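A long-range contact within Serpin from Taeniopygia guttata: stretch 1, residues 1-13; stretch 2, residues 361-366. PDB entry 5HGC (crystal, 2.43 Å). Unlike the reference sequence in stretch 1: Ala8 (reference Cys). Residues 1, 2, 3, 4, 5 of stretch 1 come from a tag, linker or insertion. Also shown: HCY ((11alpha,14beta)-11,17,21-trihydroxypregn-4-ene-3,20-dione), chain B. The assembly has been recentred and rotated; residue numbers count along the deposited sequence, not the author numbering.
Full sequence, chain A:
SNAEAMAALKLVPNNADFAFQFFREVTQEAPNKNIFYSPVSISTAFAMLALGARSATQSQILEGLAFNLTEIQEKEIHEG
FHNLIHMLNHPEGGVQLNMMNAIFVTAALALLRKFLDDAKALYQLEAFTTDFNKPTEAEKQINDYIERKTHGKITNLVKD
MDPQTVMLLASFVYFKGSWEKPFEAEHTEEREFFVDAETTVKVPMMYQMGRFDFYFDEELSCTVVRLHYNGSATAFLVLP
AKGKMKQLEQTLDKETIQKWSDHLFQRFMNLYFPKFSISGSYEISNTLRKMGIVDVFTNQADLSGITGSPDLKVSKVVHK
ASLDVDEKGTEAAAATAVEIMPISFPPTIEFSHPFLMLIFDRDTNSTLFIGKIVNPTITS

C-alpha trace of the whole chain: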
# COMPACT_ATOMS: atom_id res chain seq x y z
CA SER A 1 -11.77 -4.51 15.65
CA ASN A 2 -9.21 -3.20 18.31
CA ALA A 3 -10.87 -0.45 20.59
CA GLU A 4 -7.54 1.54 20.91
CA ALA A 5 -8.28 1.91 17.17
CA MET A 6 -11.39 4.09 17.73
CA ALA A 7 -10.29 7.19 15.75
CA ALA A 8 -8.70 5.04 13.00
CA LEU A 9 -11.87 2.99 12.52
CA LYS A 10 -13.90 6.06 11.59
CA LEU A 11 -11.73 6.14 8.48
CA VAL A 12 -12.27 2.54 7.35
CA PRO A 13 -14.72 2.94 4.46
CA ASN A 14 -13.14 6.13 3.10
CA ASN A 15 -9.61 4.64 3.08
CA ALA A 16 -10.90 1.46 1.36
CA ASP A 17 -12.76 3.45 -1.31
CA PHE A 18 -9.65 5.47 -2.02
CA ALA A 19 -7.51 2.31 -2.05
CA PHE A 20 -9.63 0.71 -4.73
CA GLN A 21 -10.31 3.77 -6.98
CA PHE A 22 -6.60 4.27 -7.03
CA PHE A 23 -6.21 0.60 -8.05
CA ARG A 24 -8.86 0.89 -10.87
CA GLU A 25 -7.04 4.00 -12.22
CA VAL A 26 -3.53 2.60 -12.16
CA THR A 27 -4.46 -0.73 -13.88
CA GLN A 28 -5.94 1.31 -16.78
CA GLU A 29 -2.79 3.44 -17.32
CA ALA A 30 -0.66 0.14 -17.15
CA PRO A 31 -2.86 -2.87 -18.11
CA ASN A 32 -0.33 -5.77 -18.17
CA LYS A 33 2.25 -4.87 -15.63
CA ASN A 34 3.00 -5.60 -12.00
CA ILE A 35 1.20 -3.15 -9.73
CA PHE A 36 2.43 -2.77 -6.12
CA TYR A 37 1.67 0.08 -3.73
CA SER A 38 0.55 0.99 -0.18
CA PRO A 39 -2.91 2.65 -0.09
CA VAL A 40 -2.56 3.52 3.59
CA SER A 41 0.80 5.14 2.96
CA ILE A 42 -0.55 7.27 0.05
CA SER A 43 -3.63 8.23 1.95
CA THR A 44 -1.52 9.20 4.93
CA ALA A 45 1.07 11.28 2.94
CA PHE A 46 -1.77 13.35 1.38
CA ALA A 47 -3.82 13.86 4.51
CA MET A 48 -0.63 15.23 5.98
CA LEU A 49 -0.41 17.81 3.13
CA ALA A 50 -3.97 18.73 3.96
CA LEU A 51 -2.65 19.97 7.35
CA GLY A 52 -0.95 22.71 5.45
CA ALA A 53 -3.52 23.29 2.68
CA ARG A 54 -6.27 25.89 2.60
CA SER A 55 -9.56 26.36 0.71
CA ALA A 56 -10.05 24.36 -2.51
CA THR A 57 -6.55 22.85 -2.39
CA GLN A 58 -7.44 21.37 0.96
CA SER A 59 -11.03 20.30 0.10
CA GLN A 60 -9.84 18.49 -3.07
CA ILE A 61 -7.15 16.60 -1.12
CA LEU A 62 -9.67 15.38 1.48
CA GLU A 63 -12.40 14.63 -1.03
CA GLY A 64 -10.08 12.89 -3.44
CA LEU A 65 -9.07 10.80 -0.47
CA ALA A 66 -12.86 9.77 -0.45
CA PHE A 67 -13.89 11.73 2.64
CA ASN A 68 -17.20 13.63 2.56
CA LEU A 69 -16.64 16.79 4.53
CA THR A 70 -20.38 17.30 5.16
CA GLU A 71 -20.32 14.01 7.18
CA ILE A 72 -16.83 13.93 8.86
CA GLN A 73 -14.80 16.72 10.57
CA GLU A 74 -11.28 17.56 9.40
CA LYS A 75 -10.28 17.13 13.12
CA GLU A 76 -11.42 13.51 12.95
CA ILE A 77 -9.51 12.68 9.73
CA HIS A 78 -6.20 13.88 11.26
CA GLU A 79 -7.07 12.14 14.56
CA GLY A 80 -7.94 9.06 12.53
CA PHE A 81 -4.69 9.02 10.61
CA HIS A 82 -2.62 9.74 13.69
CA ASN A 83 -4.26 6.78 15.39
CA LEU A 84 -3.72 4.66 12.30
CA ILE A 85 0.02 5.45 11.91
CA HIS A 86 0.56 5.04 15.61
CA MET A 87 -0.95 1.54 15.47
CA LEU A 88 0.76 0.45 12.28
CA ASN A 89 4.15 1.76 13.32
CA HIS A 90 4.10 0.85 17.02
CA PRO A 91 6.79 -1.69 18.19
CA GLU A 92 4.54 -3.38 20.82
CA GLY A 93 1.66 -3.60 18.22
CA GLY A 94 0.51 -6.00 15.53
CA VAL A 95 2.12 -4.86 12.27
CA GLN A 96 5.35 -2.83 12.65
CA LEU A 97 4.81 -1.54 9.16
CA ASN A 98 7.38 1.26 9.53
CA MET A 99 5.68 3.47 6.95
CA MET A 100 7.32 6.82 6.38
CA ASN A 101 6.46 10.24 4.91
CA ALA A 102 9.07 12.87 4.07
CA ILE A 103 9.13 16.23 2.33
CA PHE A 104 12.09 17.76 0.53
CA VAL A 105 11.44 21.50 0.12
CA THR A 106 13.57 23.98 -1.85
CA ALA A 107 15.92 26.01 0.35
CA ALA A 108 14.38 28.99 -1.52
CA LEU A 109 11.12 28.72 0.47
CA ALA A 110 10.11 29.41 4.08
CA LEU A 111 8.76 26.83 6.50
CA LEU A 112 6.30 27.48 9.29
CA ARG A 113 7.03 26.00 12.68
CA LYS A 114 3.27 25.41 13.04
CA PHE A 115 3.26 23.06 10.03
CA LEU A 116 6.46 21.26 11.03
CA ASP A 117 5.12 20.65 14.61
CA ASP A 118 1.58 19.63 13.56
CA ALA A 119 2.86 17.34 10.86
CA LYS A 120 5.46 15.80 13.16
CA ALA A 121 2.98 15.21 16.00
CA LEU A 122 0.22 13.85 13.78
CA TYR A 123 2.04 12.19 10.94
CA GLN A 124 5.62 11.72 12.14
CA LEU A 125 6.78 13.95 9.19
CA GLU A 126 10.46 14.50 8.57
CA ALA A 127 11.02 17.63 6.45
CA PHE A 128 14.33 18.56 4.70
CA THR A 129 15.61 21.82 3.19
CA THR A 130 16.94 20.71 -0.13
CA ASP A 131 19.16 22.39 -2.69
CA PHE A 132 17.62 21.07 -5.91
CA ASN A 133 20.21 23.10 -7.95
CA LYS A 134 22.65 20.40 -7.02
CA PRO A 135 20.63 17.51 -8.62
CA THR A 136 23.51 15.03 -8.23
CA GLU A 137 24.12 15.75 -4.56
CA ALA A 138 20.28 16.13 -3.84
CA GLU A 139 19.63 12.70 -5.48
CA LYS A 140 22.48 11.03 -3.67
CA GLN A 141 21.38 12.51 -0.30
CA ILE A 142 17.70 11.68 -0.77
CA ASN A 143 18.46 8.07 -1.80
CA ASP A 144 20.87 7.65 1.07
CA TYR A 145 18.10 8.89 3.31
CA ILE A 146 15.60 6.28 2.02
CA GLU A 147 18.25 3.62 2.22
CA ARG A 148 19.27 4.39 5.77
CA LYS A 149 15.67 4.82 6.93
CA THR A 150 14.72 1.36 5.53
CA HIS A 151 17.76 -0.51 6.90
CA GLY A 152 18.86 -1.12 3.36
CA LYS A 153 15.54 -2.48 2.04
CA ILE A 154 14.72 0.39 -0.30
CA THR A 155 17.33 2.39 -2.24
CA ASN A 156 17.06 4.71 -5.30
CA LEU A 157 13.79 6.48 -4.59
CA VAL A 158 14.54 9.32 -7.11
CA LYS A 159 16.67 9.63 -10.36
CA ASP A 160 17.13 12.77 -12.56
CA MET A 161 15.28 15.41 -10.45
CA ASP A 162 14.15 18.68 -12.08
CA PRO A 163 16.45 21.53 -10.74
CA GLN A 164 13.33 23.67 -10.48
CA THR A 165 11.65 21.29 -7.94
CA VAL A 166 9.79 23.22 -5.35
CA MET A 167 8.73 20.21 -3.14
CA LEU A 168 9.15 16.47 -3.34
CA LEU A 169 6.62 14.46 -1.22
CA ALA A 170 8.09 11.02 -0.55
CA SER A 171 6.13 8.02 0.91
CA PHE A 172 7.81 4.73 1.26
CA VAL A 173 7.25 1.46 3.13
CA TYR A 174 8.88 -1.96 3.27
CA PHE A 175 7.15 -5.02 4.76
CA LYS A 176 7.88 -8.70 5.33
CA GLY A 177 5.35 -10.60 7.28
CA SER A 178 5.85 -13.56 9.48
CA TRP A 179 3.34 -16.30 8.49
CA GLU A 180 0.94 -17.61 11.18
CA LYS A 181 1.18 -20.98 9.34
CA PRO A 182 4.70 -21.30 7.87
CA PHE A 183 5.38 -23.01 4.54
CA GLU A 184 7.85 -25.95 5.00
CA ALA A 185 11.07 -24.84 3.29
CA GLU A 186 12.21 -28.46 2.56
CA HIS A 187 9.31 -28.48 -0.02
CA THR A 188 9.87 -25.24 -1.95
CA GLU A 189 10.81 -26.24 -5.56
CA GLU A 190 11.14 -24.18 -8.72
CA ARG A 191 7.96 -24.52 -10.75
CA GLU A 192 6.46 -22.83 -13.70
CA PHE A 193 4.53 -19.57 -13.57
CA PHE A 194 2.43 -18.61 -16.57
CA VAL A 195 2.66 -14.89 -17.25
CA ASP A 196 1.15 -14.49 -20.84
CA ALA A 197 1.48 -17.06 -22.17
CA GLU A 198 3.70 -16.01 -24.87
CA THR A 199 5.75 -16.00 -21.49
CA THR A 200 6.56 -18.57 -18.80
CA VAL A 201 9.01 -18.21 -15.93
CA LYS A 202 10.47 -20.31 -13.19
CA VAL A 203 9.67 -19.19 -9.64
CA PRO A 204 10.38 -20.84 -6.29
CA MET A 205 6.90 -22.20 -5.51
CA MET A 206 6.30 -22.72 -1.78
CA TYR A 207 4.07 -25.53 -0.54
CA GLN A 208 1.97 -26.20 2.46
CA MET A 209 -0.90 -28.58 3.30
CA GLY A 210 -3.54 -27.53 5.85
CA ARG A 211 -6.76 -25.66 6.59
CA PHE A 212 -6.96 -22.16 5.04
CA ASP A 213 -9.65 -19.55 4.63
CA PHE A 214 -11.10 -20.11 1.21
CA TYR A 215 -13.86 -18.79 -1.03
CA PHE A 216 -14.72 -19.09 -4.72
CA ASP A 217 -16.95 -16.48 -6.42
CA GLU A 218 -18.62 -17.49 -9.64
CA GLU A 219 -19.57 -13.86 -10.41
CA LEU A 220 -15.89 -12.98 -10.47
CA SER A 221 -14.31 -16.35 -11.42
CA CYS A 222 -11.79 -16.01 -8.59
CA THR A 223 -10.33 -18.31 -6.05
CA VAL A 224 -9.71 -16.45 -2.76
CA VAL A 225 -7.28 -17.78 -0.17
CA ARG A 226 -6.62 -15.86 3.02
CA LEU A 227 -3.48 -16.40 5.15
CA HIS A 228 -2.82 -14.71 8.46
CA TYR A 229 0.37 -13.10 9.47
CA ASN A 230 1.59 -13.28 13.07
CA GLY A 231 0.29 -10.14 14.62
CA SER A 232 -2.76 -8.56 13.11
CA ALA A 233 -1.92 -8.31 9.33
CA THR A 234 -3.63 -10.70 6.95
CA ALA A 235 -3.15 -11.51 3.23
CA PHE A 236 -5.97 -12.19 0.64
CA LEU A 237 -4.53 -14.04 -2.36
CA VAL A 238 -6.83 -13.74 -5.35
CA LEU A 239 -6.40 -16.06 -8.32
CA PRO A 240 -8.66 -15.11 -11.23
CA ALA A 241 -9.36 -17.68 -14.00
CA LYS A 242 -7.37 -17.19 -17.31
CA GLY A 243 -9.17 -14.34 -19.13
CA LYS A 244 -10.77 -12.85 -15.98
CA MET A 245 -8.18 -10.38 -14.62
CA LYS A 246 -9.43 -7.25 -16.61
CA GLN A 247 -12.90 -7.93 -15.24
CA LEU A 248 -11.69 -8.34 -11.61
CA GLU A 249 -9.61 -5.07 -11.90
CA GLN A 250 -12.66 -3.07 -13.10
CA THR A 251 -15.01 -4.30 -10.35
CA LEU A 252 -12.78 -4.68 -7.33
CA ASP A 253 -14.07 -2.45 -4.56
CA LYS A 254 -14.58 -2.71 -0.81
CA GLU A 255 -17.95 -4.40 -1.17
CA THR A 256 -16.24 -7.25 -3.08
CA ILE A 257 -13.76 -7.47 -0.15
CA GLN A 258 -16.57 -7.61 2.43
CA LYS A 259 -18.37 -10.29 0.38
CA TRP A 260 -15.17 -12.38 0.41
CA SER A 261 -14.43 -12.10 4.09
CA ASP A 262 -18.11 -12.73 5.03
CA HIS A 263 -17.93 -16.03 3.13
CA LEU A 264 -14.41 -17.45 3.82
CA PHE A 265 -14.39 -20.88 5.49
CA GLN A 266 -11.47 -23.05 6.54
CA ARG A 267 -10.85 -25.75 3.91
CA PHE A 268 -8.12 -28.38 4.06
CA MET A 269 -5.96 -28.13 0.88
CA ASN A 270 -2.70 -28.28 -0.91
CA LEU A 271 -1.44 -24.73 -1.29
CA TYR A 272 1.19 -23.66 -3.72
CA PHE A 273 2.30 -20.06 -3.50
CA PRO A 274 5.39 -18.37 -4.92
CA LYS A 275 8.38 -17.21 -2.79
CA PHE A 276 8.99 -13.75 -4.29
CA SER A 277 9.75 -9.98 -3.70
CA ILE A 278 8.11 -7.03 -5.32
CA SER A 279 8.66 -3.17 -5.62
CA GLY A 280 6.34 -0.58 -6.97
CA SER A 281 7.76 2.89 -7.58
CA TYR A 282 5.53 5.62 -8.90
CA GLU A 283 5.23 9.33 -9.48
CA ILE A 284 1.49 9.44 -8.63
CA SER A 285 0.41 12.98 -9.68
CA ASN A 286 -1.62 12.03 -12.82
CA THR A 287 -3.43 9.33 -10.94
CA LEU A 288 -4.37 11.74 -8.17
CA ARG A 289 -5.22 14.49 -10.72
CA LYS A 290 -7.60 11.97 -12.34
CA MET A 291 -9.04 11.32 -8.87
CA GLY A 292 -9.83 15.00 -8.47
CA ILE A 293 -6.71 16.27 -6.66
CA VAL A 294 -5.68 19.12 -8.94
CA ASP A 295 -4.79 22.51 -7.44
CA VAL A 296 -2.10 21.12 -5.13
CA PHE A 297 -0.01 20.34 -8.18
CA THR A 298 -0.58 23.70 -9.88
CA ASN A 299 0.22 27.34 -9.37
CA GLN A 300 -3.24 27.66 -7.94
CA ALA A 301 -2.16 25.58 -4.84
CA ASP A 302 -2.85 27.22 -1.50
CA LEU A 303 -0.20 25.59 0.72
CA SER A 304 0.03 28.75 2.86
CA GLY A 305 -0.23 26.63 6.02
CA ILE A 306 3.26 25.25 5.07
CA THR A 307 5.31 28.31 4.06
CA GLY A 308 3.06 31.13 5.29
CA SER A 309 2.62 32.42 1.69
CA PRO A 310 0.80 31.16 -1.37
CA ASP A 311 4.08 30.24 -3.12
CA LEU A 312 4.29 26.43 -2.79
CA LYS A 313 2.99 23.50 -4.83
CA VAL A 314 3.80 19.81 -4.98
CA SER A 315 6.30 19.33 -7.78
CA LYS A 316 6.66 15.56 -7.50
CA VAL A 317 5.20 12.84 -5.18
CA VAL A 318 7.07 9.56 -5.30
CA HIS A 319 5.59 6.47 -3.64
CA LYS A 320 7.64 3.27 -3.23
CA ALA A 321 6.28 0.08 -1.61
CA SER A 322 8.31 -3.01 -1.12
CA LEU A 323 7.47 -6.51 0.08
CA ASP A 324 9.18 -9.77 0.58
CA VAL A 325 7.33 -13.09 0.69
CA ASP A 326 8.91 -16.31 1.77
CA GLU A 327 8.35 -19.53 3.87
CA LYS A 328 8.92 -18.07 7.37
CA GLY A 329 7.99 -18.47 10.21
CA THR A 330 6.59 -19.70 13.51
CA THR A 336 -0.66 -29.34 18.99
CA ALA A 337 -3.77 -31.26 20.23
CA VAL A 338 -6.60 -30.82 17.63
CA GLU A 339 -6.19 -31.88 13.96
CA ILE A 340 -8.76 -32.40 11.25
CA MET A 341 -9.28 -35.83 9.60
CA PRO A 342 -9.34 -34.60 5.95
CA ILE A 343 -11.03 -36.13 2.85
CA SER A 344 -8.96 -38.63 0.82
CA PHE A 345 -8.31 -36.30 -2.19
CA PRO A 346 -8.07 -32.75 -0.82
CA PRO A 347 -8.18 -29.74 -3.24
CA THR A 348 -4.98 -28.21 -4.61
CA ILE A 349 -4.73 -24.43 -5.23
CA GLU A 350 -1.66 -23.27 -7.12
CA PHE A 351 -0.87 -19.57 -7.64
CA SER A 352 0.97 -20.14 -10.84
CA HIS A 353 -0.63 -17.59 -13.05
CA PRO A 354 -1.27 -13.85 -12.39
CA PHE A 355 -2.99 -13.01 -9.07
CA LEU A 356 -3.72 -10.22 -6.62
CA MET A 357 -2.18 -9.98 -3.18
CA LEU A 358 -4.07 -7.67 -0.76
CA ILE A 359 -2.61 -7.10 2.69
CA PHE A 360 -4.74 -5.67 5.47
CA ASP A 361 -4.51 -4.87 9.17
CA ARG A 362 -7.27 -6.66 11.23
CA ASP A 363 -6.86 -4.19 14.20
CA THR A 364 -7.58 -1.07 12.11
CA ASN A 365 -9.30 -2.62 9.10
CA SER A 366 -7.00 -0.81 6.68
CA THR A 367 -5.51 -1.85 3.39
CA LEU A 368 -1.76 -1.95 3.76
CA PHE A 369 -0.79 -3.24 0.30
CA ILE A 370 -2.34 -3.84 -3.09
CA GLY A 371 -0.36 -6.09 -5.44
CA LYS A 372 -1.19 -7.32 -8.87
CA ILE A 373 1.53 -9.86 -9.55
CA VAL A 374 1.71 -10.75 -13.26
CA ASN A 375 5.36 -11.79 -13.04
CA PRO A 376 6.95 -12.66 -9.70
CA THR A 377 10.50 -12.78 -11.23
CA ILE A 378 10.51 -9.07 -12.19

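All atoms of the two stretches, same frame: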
# COMPACT_ATOMS: atom_id res chain seq x y z
N SER A 1 -11.82 -3.31 14.76
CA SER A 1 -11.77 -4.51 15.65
C SER A 1 -10.55 -4.47 16.60
O SER A 1 -9.89 -5.51 16.76
CB SER A 1 -11.79 -5.80 14.81
N ASN A 2 -10.25 -3.30 17.21
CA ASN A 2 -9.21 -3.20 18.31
C ASN A 2 -9.40 -2.21 19.48
O ASN A 2 -8.55 -2.22 20.39
CB ASN A 2 -7.77 -3.09 17.79
N ALA A 3 -10.46 -1.38 19.46
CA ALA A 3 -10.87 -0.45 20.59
C ALA A 3 -9.95 0.78 20.94
O ALA A 3 -10.45 1.91 21.19
CB ALA A 3 -11.24 -1.25 21.85
N GLU A 4 -8.63 0.53 20.99
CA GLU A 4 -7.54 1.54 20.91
C GLU A 4 -7.52 2.21 19.51
O GLU A 4 -6.90 3.28 19.29
CB GLU A 4 -6.21 0.83 21.15
CG GLU A 4 -5.00 1.71 21.47
CD GLU A 4 -3.64 1.08 21.06
OE1 GLU A 4 -2.67 1.86 20.75
OE2 GLU A 4 -3.56 -0.18 21.04
N ALA A 5 -8.22 1.55 18.58
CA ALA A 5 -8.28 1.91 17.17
C ALA A 5 -9.49 2.79 16.83
O ALA A 5 -9.85 2.93 15.63
CB ALA A 5 -8.30 0.64 16.35
N MET A 6 -10.09 3.39 17.87
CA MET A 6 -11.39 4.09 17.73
C MET A 6 -11.34 5.15 16.61
O MET A 6 -12.12 5.07 15.64
CB MET A 6 -11.87 4.65 19.09
CG MET A 6 -13.32 5.15 19.19
SD MET A 6 -13.63 6.93 18.88
CE MET A 6 -14.94 7.32 20.06
N ALA A 7 -10.40 6.09 16.73
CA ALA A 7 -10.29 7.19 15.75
C ALA A 7 -10.00 6.66 14.34
O ALA A 7 -10.69 7.05 13.38
CB ALA A 7 -9.24 8.21 16.17
N ALA A 8 -9.06 5.72 14.24
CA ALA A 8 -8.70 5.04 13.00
C ALA A 8 -9.90 4.36 12.33
O ALA A 8 -10.10 4.47 11.11
CB ALA A 8 -7.55 4.05 13.22
N LEU A 9 -10.76 3.73 13.13
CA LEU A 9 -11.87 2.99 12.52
C LEU A 9 -12.87 3.86 11.82
O LEU A 9 -13.56 3.36 10.92
CB LEU A 9 -12.56 2.03 13.49
CG LEU A 9 -11.67 0.93 14.05
CD1 LEU A 9 -12.29 0.39 15.33
CD2 LEU A 9 -11.45 -0.16 13.02
N LYS A 10 -12.92 5.14 12.19
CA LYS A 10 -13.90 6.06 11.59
C LYS A 10 -13.54 6.25 10.15
O LYS A 10 -14.41 6.66 9.34
CB LYS A 10 -14.00 7.42 12.28
CG LYS A 10 -14.49 7.38 13.71
CD LYS A 10 -15.13 8.71 14.10
CE LYS A 10 -15.08 8.87 15.62
NZ LYS A 10 -15.14 10.32 15.99
N LEU A 11 -12.27 5.94 9.82
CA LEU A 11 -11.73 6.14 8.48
C LEU A 11 -11.89 4.97 7.50
O LEU A 11 -11.58 5.10 6.28
CB LEU A 11 -10.24 6.54 8.58
CG LEU A 11 -9.80 7.74 9.45
CD1 LEU A 11 -8.33 8.01 9.18
CD2 LEU A 11 -10.62 9.01 9.27
N VAL A 12 -12.39 3.85 8.00
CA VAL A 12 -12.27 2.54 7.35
C VAL A 12 -12.93 2.48 5.96
O VAL A 12 -12.32 1.98 4.99
CB VAL A 12 -12.67 1.41 8.31
CG1 VAL A 12 -12.86 0.14 7.56
CG2 VAL A 12 -11.63 1.22 9.41
N PRO A 13 -14.16 3.02 5.82
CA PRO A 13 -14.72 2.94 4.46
C PRO A 13 -14.05 3.91 3.48
O PRO A 13 -13.82 3.58 2.29
CB PRO A 13 -16.20 3.28 4.63
CG PRO A 13 -16.42 3.47 6.09
CD PRO A 13 -15.12 3.57 6.80
N ASP A 361 -4.57 -4.74 7.71
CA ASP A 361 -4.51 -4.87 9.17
C ASP A 361 -5.90 -5.16 9.79
O ASP A 361 -6.81 -4.36 9.59
CB ASP A 361 -3.85 -3.64 9.79
CG ASP A 361 -3.80 -3.70 11.32
OD1 ASP A 361 -3.67 -4.84 11.88
OD2 ASP A 361 -3.91 -2.61 11.97
N ARG A 362 -6.02 -6.28 10.53
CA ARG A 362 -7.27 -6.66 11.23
C ARG A 362 -7.63 -5.78 12.44
O ARG A 362 -8.82 -5.64 12.71
CB ARG A 362 -7.32 -8.13 11.63
CG ARG A 362 -7.36 -9.14 10.50
CD ARG A 362 -7.06 -10.52 11.08
NE ARG A 362 -5.61 -10.72 11.19
CZ ARG A 362 -5.03 -11.76 11.77
NH1 ARG A 362 -5.80 -12.71 12.33
NH2 ARG A 362 -3.67 -11.86 11.80
N ASP A 363 -6.64 -5.19 13.12
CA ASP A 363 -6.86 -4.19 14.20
C ASP A 363 -7.39 -2.83 13.77
O ASP A 363 -8.13 -2.20 14.52
CB ASP A 363 -5.62 -3.95 15.01
CG ASP A 363 -5.25 -5.15 15.84
OD1 ASP A 363 -6.10 -6.06 16.13
OD2 ASP A 363 -4.07 -5.20 16.20
N THR A 364 -7.06 -2.38 12.57
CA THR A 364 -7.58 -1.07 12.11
C THR A 364 -8.43 -1.18 10.86
O THR A 364 -8.89 -0.15 10.33
CB THR A 364 -6.43 -0.14 11.77
OG1 THR A 364 -5.54 -0.81 10.85
CG2 THR A 364 -5.67 0.25 13.02
N ASN A 365 -8.60 -2.40 10.36
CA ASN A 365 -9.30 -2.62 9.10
C ASN A 365 -8.84 -1.70 7.98
O ASN A 365 -9.67 -1.04 7.35
CB ASN A 365 -10.80 -2.49 9.29
CG ASN A 365 -11.40 -3.66 10.06
OD1 ASN A 365 -10.85 -4.77 10.08
ND2 ASN A 365 -12.52 -3.41 10.72
N SER A 366 -7.53 -1.64 7.76
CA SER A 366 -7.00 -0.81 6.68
C SER A 366 -6.23 -1.67 5.70
O SER A 366 -5.59 -2.66 6.09
CB SER A 366 -6.09 0.31 7.20
OG SER A 366 -5.08 -0.25 7.99
C1 HCY B . -15.44 -3.90 5.25
C2 HCY B . -16.25 -2.73 4.71
C3 HCY B . -15.45 -1.45 4.68
C4 HCY B . -13.97 -1.48 4.83
C5 HCY B . -13.31 -2.63 4.65
C6 HCY B . -11.83 -2.58 4.34
C7 HCY B . -11.07 -3.59 5.23
C8 HCY B . -11.72 -4.97 5.40
C9 HCY B . -13.20 -4.81 5.78
C10 HCY B . -14.00 -3.98 4.75
C12 HCY B . -13.05 -7.02 7.23
C11 HCY B . -13.89 -6.13 6.28
C13 HCY B . -11.58 -7.16 6.74
C14 HCY B . -11.02 -5.75 6.49
C15 HCY B . -9.52 -5.92 6.51
C16 HCY B . -9.25 -7.03 7.52
C17 HCY B . -10.62 -7.69 7.83
C18 HCY B . -11.42 -8.06 5.48
C19 HCY B . -14.00 -4.55 3.32
C20 HCY B . -10.53 -9.20 7.96
C21 HCY B . -11.42 -9.94 8.94
O1 HCY B . -16.02 -0.40 4.46
O2 HCY B . -14.14 -6.86 5.07
O3 HCY B . -11.05 -7.28 9.15
O4 HCY B . -9.74 -9.84 7.28
O5 HCY B . -11.77 -11.13 8.23
O HOH W 1 -8.40 2.44 9.92
O HOH W 2 -9.82 0.94 5.49

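A chain end can pack against a loop without a direct hydrogen bond, with water and bonds inside the loop serving the polar groups, as in this serpin. No direct hydrogen bond joins the two stretches among the modelled atoms; small aliphatic groups rest against carbonyls. The loop of stretch 2 is bonded within itself: Asp361 receives the hydroxyl of Thr364 (OG1 to OD2, 2.7 Å) and, weakly, the backbone nitrogens of Asp363 and Thr364.

The tag residues come first. Ser1 and Asn2, poorly ordered and lacking their outer side-chain atoms, lie over the turn, with Asn2 CB 3.4 Å from Asp363 O. Ala5, also from the tag but buried, places its CB at the same distance, 3.4 Å, from Asp363 O. Ala8, which differs from the reference sequence, continues the packing, its CB 4.2 Å from Thr364 CG2, while a water bridges Ala8 O, weakly, to Thr364 O. Leu9 starts sideways, yet its end swings in, bringing CD2 within 3.7 Å of Thr364 O.

A type I turn from Leu9 to Val12 then delivers Val12, whose CG2 lies 3.2 Å from Thr364 O and CG1 3.4 Å from Asn365 O. A second water links Val12 O and Asn365 O. Both residues also meet the steroid: its O3 donates to Asn365 OD1 (2.7 Å), and Val12 CG1 approaches its C4 at 3.4 Å.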